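Local coordinates for putative uncharacterized protein (Chaetomium thermophilum, PDB 4X2H) that is of unknown function but has an NTF2 domain and pairs with a second protein, probably as NTF2-like subunits of nuclear transport do, at residues B[101-106]-B[156-160]; B[63-67]-B[84-88]; B[28-32]-B[42-46]. All coordinates share one frame; numbering follows the deposited sequence.

Contact 1 (B[101-106]-B[156-160]); sequences YRFAAP and VPNWD
Trp159 lies with one indole face over the backbone of Ala105 and the ring of Pro106. Ala105 CA points into that face as a CH-pi contact, 3.6 Å from the centroid of the five-membered ring; Ala105 CB reaches Trp159 CZ2 at 3.4 Å over the benzo ring, and Pro106 CD stands 3.5 Å from Trp159 CG. The opposite face is backed by Pro157 CB from its own segment, giving a sandwich of small apolar groups. At the indole edge, Trp159 NE1 donates to Phe103 O (2.9 Å, N-H...O 152°), with the donor tilted 21° from the carbonyl plane. This carbonyl belongs to the central peptide of a type II beta turn from Arg102 to Ala105, so the turn itself presents the acceptor. Tyr101, its CG turned away from the backbone N by a chi1 of -175°, directs its ring at the end of strand 145-157: Tyr101 CD2 meets Pro157 CD at 3.4 Å, Tyr101 CZ meets Val156 CG1 at 3.6 Å, and Trp159 CZ2 abuts the phenol edge. A leucine in place of Trp159 would probably leave Phe103 O without this donor and open a gap between Ala105 and Pro157. Tyr36 of helix 34-39 also meets the indole, and Phe103 stacks on a polar side chain of the neighbouring protein chain. The contact thus joins the loop leading into helix 107-112 to the strand end through mainly apolar packing, while a single hydrogen bond satisfies the buried indole N-H and fixes how the ring is turned.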
ATOM      1  N   TYR B 101      -9.941   2.998  15.181  1.00 15.00           N
ATOM      2  CA  TYR B 101      -9.166   4.229  15.149  1.00 13.33           C
ATOM      3  C   TYR B 101      -9.852   5.289  16.006  1.00 16.36           C
ATOM      4  O   TYR B 101     -11.048   5.541  15.841  1.00 19.45           O
ATOM      5  CB  TYR B 101      -8.995   4.707  13.707  1.00 10.84           C
ATOM      6  CG  TYR B 101      -8.098   5.909  13.575  1.00 10.09           C
ATOM      7  CD1 TYR B 101      -6.726   5.759  13.427  1.00 10.50           C
ATOM      8  CD2 TYR B 101      -8.618   7.193  13.611  1.00  8.58           C
ATOM      9  CE1 TYR B 101      -5.899   6.858  13.312  1.00 12.92           C
ATOM     10  CE2 TYR B 101      -7.804   8.295  13.498  1.00  9.79           C
ATOM     11  CZ  TYR B 101      -6.444   8.122  13.348  1.00 11.17           C
ATOM     12  OH  TYR B 101      -5.633   9.224  13.235  1.00 11.16           O
ATOM     13  N   ARG B 102      -9.099   5.890  16.929  1.00 15.33           N
ATOM     14  CA  ARG B 102      -9.675   6.800  17.920  1.00 18.65           C
ATOM     15  C   ARG B 102      -9.011   8.168  17.996  1.00 17.06           C
ATOM     16  O   ARG B 102      -9.504   9.043  18.710  1.00 14.80           O
ATOM     17  CB  ARG B 102      -9.601   6.187  19.321  1.00 21.26           C
ATOM     18  CG  ARG B 102     -10.149   4.792  19.443  1.00 27.81           C
ATOM     19  CD  ARG B 102     -10.418   4.443  20.895  1.00 36.32           C
ATOM     20  NE  ARG B 102     -11.457   3.426  21.017  1.00 40.73           N
ATOM     21  CZ  ARG B 102     -12.292   3.320  22.046  1.00 41.81           C
ATOM     22  NH1 ARG B 102     -12.223   4.172  23.062  1.00 38.90           N
ATOM     23  NH2 ARG B 102     -13.203   2.359  22.058  1.00 43.07           N
ATOM     24  N   PHE B 103      -7.890   8.367  17.315  1.00 12.67           N
ATOM     25  CA  PHE B 103      -7.165   9.614  17.522  1.00 12.12           C
ATOM     26  C   PHE B 103      -7.973  10.805  17.022  1.00 15.01           C
ATOM     27  O   PHE B 103      -8.438  10.822  15.883  1.00 12.28           O
ATOM     28  CB  PHE B 103      -5.795   9.615  16.849  1.00 13.37           C
ATOM     29  CG  PHE B 103      -5.036  10.882  17.097  1.00 12.80           C
ATOM     30  CD1 PHE B 103      -4.443  11.108  18.330  1.00 16.17           C
ATOM     31  CD2 PHE B 103      -4.965  11.870  16.135  1.00 14.68           C
ATOM     32  CE1 PHE B 103      -3.768  12.283  18.588  1.00 18.37           C
ATOM     33  CE2 PHE B 103      -4.287  13.056  16.386  1.00 16.31           C
ATOM     34  CZ  PHE B 103      -3.687  13.258  17.617  1.00 16.95           C
ATOM     35  N   ALA B 104      -8.140  11.782  17.912  1.00 19.14           N
ATOM     36  CA  ALA B 104      -8.861  13.024  17.636  1.00 19.22           C
ATOM     37  C   ALA B 104     -10.361  12.796  17.433  1.00 15.06           C
ATOM     38  O   ALA B 104     -11.080  13.711  17.047  1.00 13.64           O
ATOM     39  CB  ALA B 104      -8.260  13.727  16.417  1.00 22.32           C
ATOM     40  N   ALA B 105     -10.825  11.582  17.708  1.00 14.25           N
ATOM     41  CA  ALA B 105     -12.206  11.208  17.437  1.00 17.54           C
ATOM     42  C   ALA B 105     -13.189  11.913  18.369  1.00 20.08           C
ATOM     43  O   ALA B 105     -12.968  11.953  19.577  1.00 19.31           O
ATOM     44  CB  ALA B 105     -12.372   9.701  17.563  1.00 18.27           C
ATOM     45  N   PRO B 106     -14.276  12.473  17.811  1.00 20.67           N
ATOM     46  CA  PRO B 106     -15.374  12.921  18.676  1.00 18.76           C
ATOM     47  C   PRO B 106     -15.900  11.756  19.493  1.00 18.08           C
ATOM     48  O   PRO B 106     -16.037  10.657  18.956  1.00 15.99           O
ATOM     49  CB  PRO B 106     -16.434  13.425  17.690  1.00 21.53           C
ATOM     50  CG  PRO B 106     -15.697  13.720  16.441  1.00 20.68           C
ATOM     51  CD  PRO B 106     -14.549  12.756  16.390  1.00 21.21           C
ATOM     52  N   VAL B 156      -6.931   7.953   7.204  1.00 11.15           N
ATOM     53  CA  VAL B 156      -7.607   8.032   8.502  1.00 10.03           C
ATOM     54  C   VAL B 156      -8.935   8.783   8.354  1.00 11.73           C
ATOM     55  O   VAL B 156      -9.134   9.524   7.387  1.00 12.11           O
ATOM     56  CB  VAL B 156      -6.723   8.724   9.569  1.00 10.31           C
ATOM     57  CG1 VAL B 156      -5.490   7.881   9.880  1.00 13.72           C
ATOM     58  CG2 VAL B 156      -6.316  10.119   9.123  1.00 11.32           C
ATOM     59  N   PRO B 157      -9.868   8.575   9.298  1.00 12.79           N
ATOM     60  CA  PRO B 157     -11.180   9.226   9.210  1.00 12.36           C
ATOM     61  C   PRO B 157     -11.108  10.750   9.246  1.00 14.87           C
ATOM     62  O   PRO B 157     -10.326  11.307  10.018  1.00 17.97           O
ATOM     63  CB  PRO B 157     -11.914   8.706  10.450  1.00 16.33           C
ATOM     64  CG  PRO B 157     -11.229   7.456  10.818  1.00 16.80           C
ATOM     65  CD  PRO B 157      -9.794   7.641  10.433  1.00 11.18           C
ATOM     66  N   ASN B 158     -11.910  11.408   8.417  1.00 13.28           N
ATOM     67  CA  ASN B 158     -12.104  12.851   8.527  1.00 14.00           C
ATOM     68  C   ASN B 158     -13.275  13.119   9.457  1.00 14.26           C
ATOM     69  O   ASN B 158     -14.432  13.036   9.044  1.00 16.65           O
ATOM     70  CB  ASN B 158     -12.356  13.488   7.157  1.00 16.02           C
ATOM     71  CG  ASN B 158     -12.428  15.009   7.223  1.00 15.17           C
ATOM     72  OD1 ASN B 158     -12.524  15.598   8.306  1.00 17.66           O
ATOM     73  ND2 ASN B 158     -12.391  15.651   6.063  1.00 16.50           N
ATOM     74  N   TRP B 159     -12.974  13.438  10.713  1.00 13.26           N
ATOM     75  CA  TRP B 159     -14.010  13.614  11.726  1.00 14.33           C
ATOM     76  C   TRP B 159     -14.912  14.811  11.431  1.00 18.57           C
ATOM     77  O   TRP B 159     -16.026  14.891  11.946  1.00 21.74           O
ATOM     78  CB  TRP B 159     -13.385  13.787  13.112  1.00 12.21           C
ATOM     79  CG  TRP B 159     -12.486  12.671  13.529  1.00 13.80           C
ATOM     80  CD1 TRP B 159     -11.174  12.771  13.891  1.00 12.05           C
ATOM     81  CD2 TRP B 159     -12.822  11.278  13.624  1.00 11.38           C
ATOM     82  NE1 TRP B 159     -10.677  11.534  14.214  1.00 14.92           N
ATOM     83  CE2 TRP B 159     -11.668  10.600  14.058  1.00 12.79           C
ATOM     84  CE3 TRP B 159     -13.988  10.543  13.393  1.00 15.81           C
ATOM     85  CZ2 TRP B 159     -11.641   9.219  14.259  1.00 13.80           C
ATOM     86  CZ3 TRP B 159     -13.961   9.172  13.597  1.00 12.45           C
ATOM     87  CH2 TRP B 159     -12.794   8.526  14.022  1.00 16.16           C
ATOM     88  N   ASP B 160     -14.430  15.737  10.610  1.00 15.61           N
ATOM     89  CA  ASP B 160     -15.177  16.955  10.309  1.00 18.09           C
ATOM     90  C   ASP B 160     -16.194  16.753   9.191  1.00 20.47           C
ATOM     91  O   ASP B 160     -17.064  17.602   8.986  1.00 25.08           O
ATOM     92  CB  ASP B 160     -14.215  18.086   9.934  1.00 20.61           C
ATOM     93  CG  ASP B 160     -13.284  18.462  11.074  1.00 23.19           C
ATOM     94  OD1 ASP B 160     -13.757  18.527  12.230  1.00 20.67           O
ATOM     95  OD2 ASP B 160     -12.079  18.683  10.817  1.00 22.39           O
TER

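Contact 2 (B[63-67]-B[84-88]); sequences LKEQR and PVRYD
The hydroxyl of Tyr87 is gripped by two partners: Gln66 NE2 donates to Tyr87 OH (3.0 Å) in an almost straight bond of 170°, and the hydroxyl of Tyr180 is hydrogen-bonded to it as well. Gln66 reaches the phenol because its chain is extended, with CG anti to the backbone N (chi1 179°). Tyr87 OH lies in the plane of the Gln66 amide, yet amide and ring planes are 43° apart, so the two groups meet edge to edge with a twist. The other end of the amide, OE1, bonds to the backbone of the neighbouring protein chain. Leu63 CD2 sits beside the phenol oxygen, 4.1 Å from Tyr87 OH. In this NTF2 fold, helix 56-66 lies against the curved sheet, and the contact fastens the helix end to the start of strand 83-96, outermost in the sheet of this chain. There the packing is van der Waals: Val85 CG2 touches Arg67 CB at 3.7 Å, and Pro84 CB approaches the backbone Arg67 O at 3.7 Å. Val85 CG1 lies near Gln66 NE2, the two side chains crossing at about a right angle. The Tyr87 ring is set further by an edge-to-face contact with Phe149 and by packing on Ile19 of helix 3-20.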
ATOM      1  N   LEU B  63       4.301  18.272  -8.555  1.00 14.21           N
ATOM      2  CA  LEU B  63       3.457  17.748  -9.623  1.00 17.99           C
ATOM      3  C   LEU B  63       3.352  18.759 -10.762  1.00 20.80           C
ATOM      4  O   LEU B  63       3.412  18.391 -11.935  1.00 18.35           O
ATOM      5  CB  LEU B  63       2.067  17.400  -9.092  1.00 19.05           C
ATOM      6  CG  LEU B  63       1.969  16.106  -8.281  1.00 16.41           C
ATOM      7  CD1 LEU B  63       0.628  16.041  -7.563  1.00 20.44           C
ATOM      8  CD2 LEU B  63       2.164  14.884  -9.176  1.00 18.49           C
ATOM      9  N   LYS B  64       3.200  20.031 -10.408  1.00 19.21           N
ATOM     10  CA  LYS B  64       3.179  21.104 -11.401  1.00 19.52           C
ATOM     11  C   LYS B  64       4.476  21.142 -12.197  1.00 17.66           C
ATOM     12  O   LYS B  64       4.461  21.253 -13.426  1.00 20.28           O
ATOM     13  CB  LYS B  64       2.953  22.461 -10.733  1.00 21.74           C
ATOM     14  CG  LYS B  64       1.513  22.737 -10.342  1.00 29.47           C
ATOM     15  CD  LYS B  64       1.365  24.132  -9.750  1.00 38.92           C
ATOM     16  CE  LYS B  64       1.050  24.074  -8.267  1.00 47.93           C
ATOM     17  NZ  LYS B  64       1.139  25.413  -7.621  1.00 53.69           N
ATOM     18  N   GLU B  65       5.597  21.053 -11.491  1.00 15.45           N
ATOM     19  CA  GLU B  65       6.906  21.122 -12.127  1.00 19.89           C
ATOM     20  C   GLU B  65       7.136  19.919 -13.031  1.00 17.75           C
ATOM     21  O   GLU B  65       7.789  20.032 -14.066  1.00 16.66           O
ATOM     22  CB  GLU B  65       8.007  21.212 -11.070  1.00 29.89           C
ATOM     23  CG  GLU B  65       8.001  22.527 -10.299  1.00 44.10           C
ATOM     24  CD  GLU B  65       8.882  22.495  -9.058  1.00 59.22           C
ATOM     25  OE1 GLU B  65       9.282  21.391  -8.628  1.00 63.64           O
ATOM     26  OE2 GLU B  65       9.172  23.580  -8.510  1.00 65.20           O
ATOM     27  N   GLN B  66       6.587  18.769 -12.649  1.00 14.79           N
ATOM     28  CA  GLN B  66       6.743  17.562 -13.454  1.00 13.03           C
ATOM     29  C   GLN B  66       6.061  17.739 -14.811  1.00 15.57           C
ATOM     30  O   GLN B  66       6.597  17.326 -15.839  1.00 17.05           O
ATOM     31  CB  GLN B  66       6.172  16.336 -12.731  1.00 11.25           C
ATOM     32  CG  GLN B  66       6.299  15.059 -13.542  1.00 15.96           C
ATOM     33  CD  GLN B  66       5.780  13.833 -12.838  1.00  9.63           C
ATOM     34  OE1 GLN B  66       6.505  12.855 -12.668  1.00 14.85           O
ATOM     35  NE2 GLN B  66       4.516  13.861 -12.449  1.00 16.42           N
ATOM     36  N   ARG B  67       4.885  18.360 -14.809  1.00 16.54           N
ATOM     37  CA  ARG B  67       4.150  18.590 -16.048  1.00 21.64           C
ATOM     38  C   ARG B  67       4.547  19.918 -16.684  1.00 29.05           C
ATOM     39  O   ARG B  67       3.997  20.309 -17.715  1.00 30.84           O
ATOM     40  CB  ARG B  67       2.639  18.548 -15.797  1.00 26.71           C
ATOM     41  CG  ARG B  67       2.110  19.589 -14.824  1.00 33.32           C
ATOM     42  CD  ARG B  67       0.597  19.480 -14.689  1.00 39.93           C
ATOM     43  NE  ARG B  67       0.061  20.370 -13.657  1.00 47.38           N
ATOM     44  CZ  ARG B  67      -0.495  19.974 -12.513  1.00 53.79           C
ATOM     45  NH1 ARG B  67      -0.620  18.685 -12.213  1.00 55.24           N
ATOM     46  NH2 ARG B  67      -0.943  20.884 -11.658  1.00 56.36           N
ATOM     47  N   PRO B  84       0.833  16.690 -21.204  1.00 14.99           N
ATOM     48  CA  PRO B  84       2.147  16.523 -20.573  1.00 14.98           C
ATOM     49  C   PRO B  84       2.271  15.283 -19.689  1.00 14.43           C
ATOM     50  O   PRO B  84       3.212  14.515 -19.873  1.00 14.09           O
ATOM     51  CB  PRO B  84       2.291  17.801 -19.747  1.00 17.32           C
ATOM     52  CG  PRO B  84       1.540  18.814 -20.524  1.00 18.32           C
ATOM     53  CD  PRO B  84       0.344  18.074 -21.064  1.00 18.16           C
ATOM     54  N   VAL B  85       1.344  15.095 -18.754  1.00 14.16           N
ATOM     55  CA  VAL B  85       1.405  13.969 -17.817  1.00 15.80           C
ATOM     56  C   VAL B  85       0.021  13.386 -17.587  1.00 12.80           C
ATOM     57  O   VAL B  85      -0.932  14.125 -17.371  1.00 13.07           O
ATOM     58  CB  VAL B  85       1.993  14.386 -16.449  1.00 16.84           C
ATOM     59  CG1 VAL B  85       2.105  13.182 -15.522  1.00 18.02           C
ATOM     60  CG2 VAL B  85       3.352  15.051 -16.619  1.00 17.52           C
ATOM     61  N   ARG B  86      -0.085  12.061 -17.616  1.00 15.89           N
ATOM     62  CA  ARG B  86      -1.354  11.393 -17.341  1.00 11.59           C
ATOM     63  C   ARG B  86      -1.129  10.141 -16.510  1.00 12.85           C
ATOM     64  O   ARG B  86      -0.325   9.286 -16.875  1.00 12.85           O
ATOM     65  CB  ARG B  86      -2.079  11.028 -18.639  1.00 12.96           C
ATOM     66  CG  ARG B  86      -3.514  10.549 -18.414  1.00 14.55           C
ATOM     67  CD  ARG B  86      -4.184  10.094 -19.703  1.00 15.95           C
ATOM     68  NE  ARG B  86      -3.952   8.679 -20.016  1.00 15.27           N
ATOM     69  CZ  ARG B  86      -3.359   8.223 -21.120  1.00 17.75           C
ATOM     70  NH1 ARG B  86      -2.896   9.053 -22.047  1.00 15.90           N
ATOM     71  NH2 ARG B  86      -3.218   6.916 -21.299  1.00 15.68           N
ATOM     72  N   TYR B  87      -1.842  10.052 -15.385  1.00 10.03           N
ATOM     73  CA  TYR B  87      -1.833   8.856 -14.554  1.00  7.10           C
ATOM     74  C   TYR B  87      -3.018   7.959 -14.872  1.00  9.81           C
ATOM     75  O   TYR B  87      -4.165   8.405 -14.857  1.00 15.11           O
ATOM     76  CB  TYR B  87      -1.852   9.235 -13.069  1.00 11.76           C
ATOM     77  CG  TYR B  87      -0.557   9.842 -12.585  1.00 12.10           C
ATOM     78  CD1 TYR B  87      -0.272  11.184 -12.799  1.00 10.63           C
ATOM     79  CD2 TYR B  87       0.383   9.073 -11.916  1.00 10.48           C
ATOM     80  CE1 TYR B  87       0.918  11.737 -12.358  1.00 14.69           C
ATOM     81  CE2 TYR B  87       1.568   9.618 -11.476  1.00 10.72           C
ATOM     82  CZ  TYR B  87       1.831  10.949 -11.700  1.00 11.71           C
ATOM     83  OH  TYR B  87       3.013  11.498 -11.265  1.00 13.63           O
ATOM     84  N   ASP B  88      -2.731   6.690 -15.145  1.00 10.45           N
ATOM     85  CA  ASP B  88      -3.752   5.676 -15.387  1.00 12.57           C
ATOM     86  C   ASP B  88      -3.676   4.632 -14.294  1.00 13.41           C
ATOM     87  O   ASP B  88      -2.659   3.960 -14.162  1.00 14.16           O
ATOM     88  CB  ASP B  88      -3.554   5.000 -16.749  1.00 15.24           C
ATOM     89  CG  ASP B  88      -3.986   5.868 -17.915  1.00 20.00           C
ATOM     90  OD1 ASP B  88      -4.344   7.045 -17.701  1.00 20.05           O
ATOM     91  OD2 ASP B  88      -3.956   5.364 -19.060  1.00 21.84           O
TER

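Contact 3 (B[28-32]-B[42-46])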
ATOM      1  N   GLY B  28      -6.589  16.724   0.541  1.00 16.11           N
ATOM      2  CA  GLY B  28      -6.810  15.325   0.870  1.00 14.36           C
ATOM      3  C   GLY B  28      -5.908  14.803   1.977  1.00 10.84           C
ATOM      4  O   GLY B  28      -5.990  13.631   2.344  1.00 10.59           O
ATOM      5  N   TYR B  29      -5.048  15.670   2.509  1.00 14.85           N
ATOM      6  CA  TYR B  29      -4.102  15.291   3.564  1.00  8.82           C
ATOM      7  C   TYR B  29      -4.548  15.793   4.933  1.00 13.06           C
ATOM      8  O   TYR B  29      -5.350  16.722   5.027  1.00 15.27           O
ATOM      9  CB  TYR B  29      -2.713  15.834   3.244  1.00 13.53           C
ATOM     10  CG  TYR B  29      -2.078  15.189   2.038  1.00 12.72           C
ATOM     11  CD1 TYR B  29      -2.477  15.537   0.753  1.00 12.96           C
ATOM     12  CD2 TYR B  29      -1.087  14.227   2.180  1.00 10.89           C
ATOM     13  CE1 TYR B  29      -1.905  14.956  -0.351  1.00 14.16           C
ATOM     14  CE2 TYR B  29      -0.505  13.637   1.068  1.00 10.84           C
ATOM     15  CZ  TYR B  29      -0.927  14.004  -0.190  1.00 14.04           C
ATOM     16  OH  TYR B  29      -0.362  13.430  -1.297  1.00 13.95           O
ATOM     17  N   VAL B  30      -4.015  15.190   5.996  1.00 12.77           N
ATOM     18  CA  VAL B  30      -4.421  15.551   7.353  1.00 13.45           C
ATOM     19  C   VAL B  30      -3.983  16.960   7.747  1.00 13.59           C
ATOM     20  O   VAL B  30      -4.599  17.571   8.616  1.00 14.51           O
ATOM     21  CB  VAL B  30      -3.863  14.562   8.406  1.00 13.50           C
ATOM     22  CG1 VAL B  30      -4.502  13.182   8.245  1.00 16.01           C
ATOM     23  CG2 VAL B  30      -2.330  14.506   8.351  1.00 14.15           C
ATOM     24  N   ASN B  31      -2.934  17.473   7.109  1.00 11.29           N
ATOM     25  CA  ASN B  31      -2.331  18.743   7.523  1.00 15.97           C
ATOM     26  C   ASN B  31      -3.324  19.896   7.624  1.00 19.58           C
ATOM     27  O   ASN B  31      -3.276  20.678   8.574  1.00 25.25           O
ATOM     28  CB  ASN B  31      -1.213  19.149   6.558  1.00 17.02           C
ATOM     29  CG  ASN B  31      -0.101  18.133   6.499  1.00 17.62           C
ATOM     30  OD1 ASN B  31      -0.349  16.931   6.404  1.00 15.83           O
ATOM     31  ND2 ASN B  31       1.142  18.609   6.564  1.00 18.84           N
ATOM     32  N   ASN B  32      -4.217  19.999   6.648  1.00 23.00           N
ATOM     33  CA  ASN B  32      -5.150  21.120   6.580  1.00 32.99           C
ATOM     34  C   ASN B  32      -6.539  20.745   7.091  1.00 33.14           C
ATOM     35  O   ASN B  32      -7.549  21.265   6.615  1.00 37.04           O
ATOM     36  CB  ASN B  32      -5.235  21.643   5.146  1.00 40.64           C
ATOM     37  CG  ASN B  32      -3.891  22.121   4.625  1.00 46.01           C
ATOM     38  OD1 ASN B  32      -3.059  22.620   5.385  1.00 46.46           O
ATOM     39  ND2 ASN B  32      -3.668  21.963   3.325  1.00 48.30           N
ATOM     40  N   PRO B  42       0.597  14.856  13.759  1.00 15.64           N
ATOM     41  CA  PRO B  42       1.823  15.244  13.059  1.00 17.31           C
ATOM     42  C   PRO B  42       1.545  15.529  11.587  1.00 16.05           C
ATOM     43  O   PRO B  42       0.520  15.086  11.073  1.00 18.59           O
ATOM     44  CB  PRO B  42       2.735  14.024  13.231  1.00 19.85           C
ATOM     45  CG  PRO B  42       1.822  12.892  13.548  1.00 22.35           C
ATOM     46  CD  PRO B  42       0.669  13.485  14.291  1.00 20.00           C
ATOM     47  N   PRO B  43       2.436  16.277  10.922  1.00 17.64           N
ATOM     48  CA  PRO B  43       2.272  16.505   9.484  1.00 12.77           C
ATOM     49  C   PRO B  43       2.195  15.182   8.743  1.00 13.10           C
ATOM     50  O   PRO B  43       2.765  14.198   9.217  1.00 11.35           O
ATOM     51  CB  PRO B  43       3.530  17.289   9.100  1.00 13.44           C
ATOM     52  CG  PRO B  43       4.048  17.853  10.380  1.00 19.55           C
ATOM     53  CD  PRO B  43       3.672  16.883  11.441  1.00 17.10           C
ATOM     54  N   ALA B  44       1.493  15.145   7.614  1.00 13.44           N
ATOM     55  CA  ALA B  44       1.442  13.926   6.825  1.00 13.98           C
ATOM     56  C   ALA B  44       2.871  13.545   6.477  1.00 11.53           C
ATOM     57  O   ALA B  44       3.690  14.419   6.197  1.00 11.53           O
ATOM     58  CB  ALA B  44       0.601  14.120   5.570  1.00 14.45           C
ATOM     59  N   ASP B  45       3.180  12.252   6.545  1.00  9.10           N
ATOM     60  CA  ASP B  45       4.506  11.765   6.199  1.00 12.15           C
ATOM     61  C   ASP B  45       4.524  11.415   4.716  1.00  9.57           C
ATOM     62  O   ASP B  45       3.906  10.440   4.299  1.00  9.98           O
ATOM     63  CB  ASP B  45       4.885  10.551   7.044  1.00 13.68           C
ATOM     64  CG  ASP B  45       6.339  10.167   6.881  1.00 18.87           C
ATOM     65  OD1 ASP B  45       6.708   9.697   5.783  1.00 16.66           O
ATOM     66  OD2 ASP B  45       7.113  10.337   7.848  1.00 20.19           O
ATOM     67  N   ILE B  46       5.237  12.221   3.935  1.00  8.58           N
ATOM     68  CA  ILE B  46       5.225  12.114   2.477  1.00  9.54           C
ATOM     69  C   ILE B  46       6.623  11.824   1.939  1.00 11.97           C
ATOM     70  O   ILE B  46       7.567  12.566   2.209  1.00 13.82           O
ATOM     71  CB  ILE B  46       4.696  13.404   1.821  1.00  8.76           C
ATOM     72  CG1 ILE B  46       3.312  13.761   2.378  1.00  9.20           C
ATOM     73  CG2 ILE B  46       4.622  13.248   0.310  1.00  9.50           C
ATOM     74  CD1 ILE B  46       2.822  15.135   1.967  1.00 11.32           C
TER
HETATM   75  O   HOH W   1       3.380  17.006   5.549  1.00 14.76           O
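With chi1 at -60°, Asn31 holds its CG anti to its carbonyl carbon and swings the amide across to Ala44, while a similar torsion in Tyr29 lays the phenol ring beside Ala44 and Ile46. Asn31 OD1 accepts from Ala44 N (2.8 Å, N-H...O 156°), the donor being tilted 28° from the amide carbonyl plane. The nitrogen of the same amide works through a water: Asn31 ND2 donates to it at 2.9 Å, and the water in turn donates to Ala44 O at 2.7 Å. One side chain therefore serves both the N-H and the C=O of Ala44, directly in the first case and by a bridge in the second. Pro43 lies across the amide, its CB 3.7 Å from Asn31 ND2. Behind this polar pair the packing is apolar. Ala44 CB comes to the edge of the Tyr29 ring, 3.8 Å from Tyr29 CD2; Ile46 CD1 approaches Tyr29 CE2 at 3.8 Å, the two side chains crossing at about a right angle. Val30 CG2 also packs on Ala44, and nears Pro42 O. The Tyr29 hydroxyl bonds to His178 of strand 173-182, and its ring packs on Pro56 and Trp59 of helix 56-66. The contact links the loop between helices 3-20 and 34-39 to the extended run that enters strand 45-48. Its chemistry is consistent with the Asn31 amide taking the place of a backbone partner for Ala44, just ahead of the strand, while Tyr29 and Val30 pack on the Ala44 methyl, and Ile46 on the Tyr29 ring.

Overall arrangement
From the N terminus, contact 3 comes first: segments 28-32 and 42-46 close a short loop around helix 34-39 and lead the chain into strand 45-48. Contact 2 follows, bringing the end of helix 56-66 against strand 83-96 across a connection that is partly not modelled. Contact 1 closes last and widest, its segments 101-106 and 156-160 enclosing helix 107-112, strand 122-135 and most of strand 145-157. The three lie in series, none nested or crossed, and all reach the same sheet. Contacts 1 and 3 touch, Val156 CG2 lying 3.7 Å from Val30 CG1, whereas contacts 1 and 2, with centres 32 Å apart, sit on opposite sides of the chain's centre.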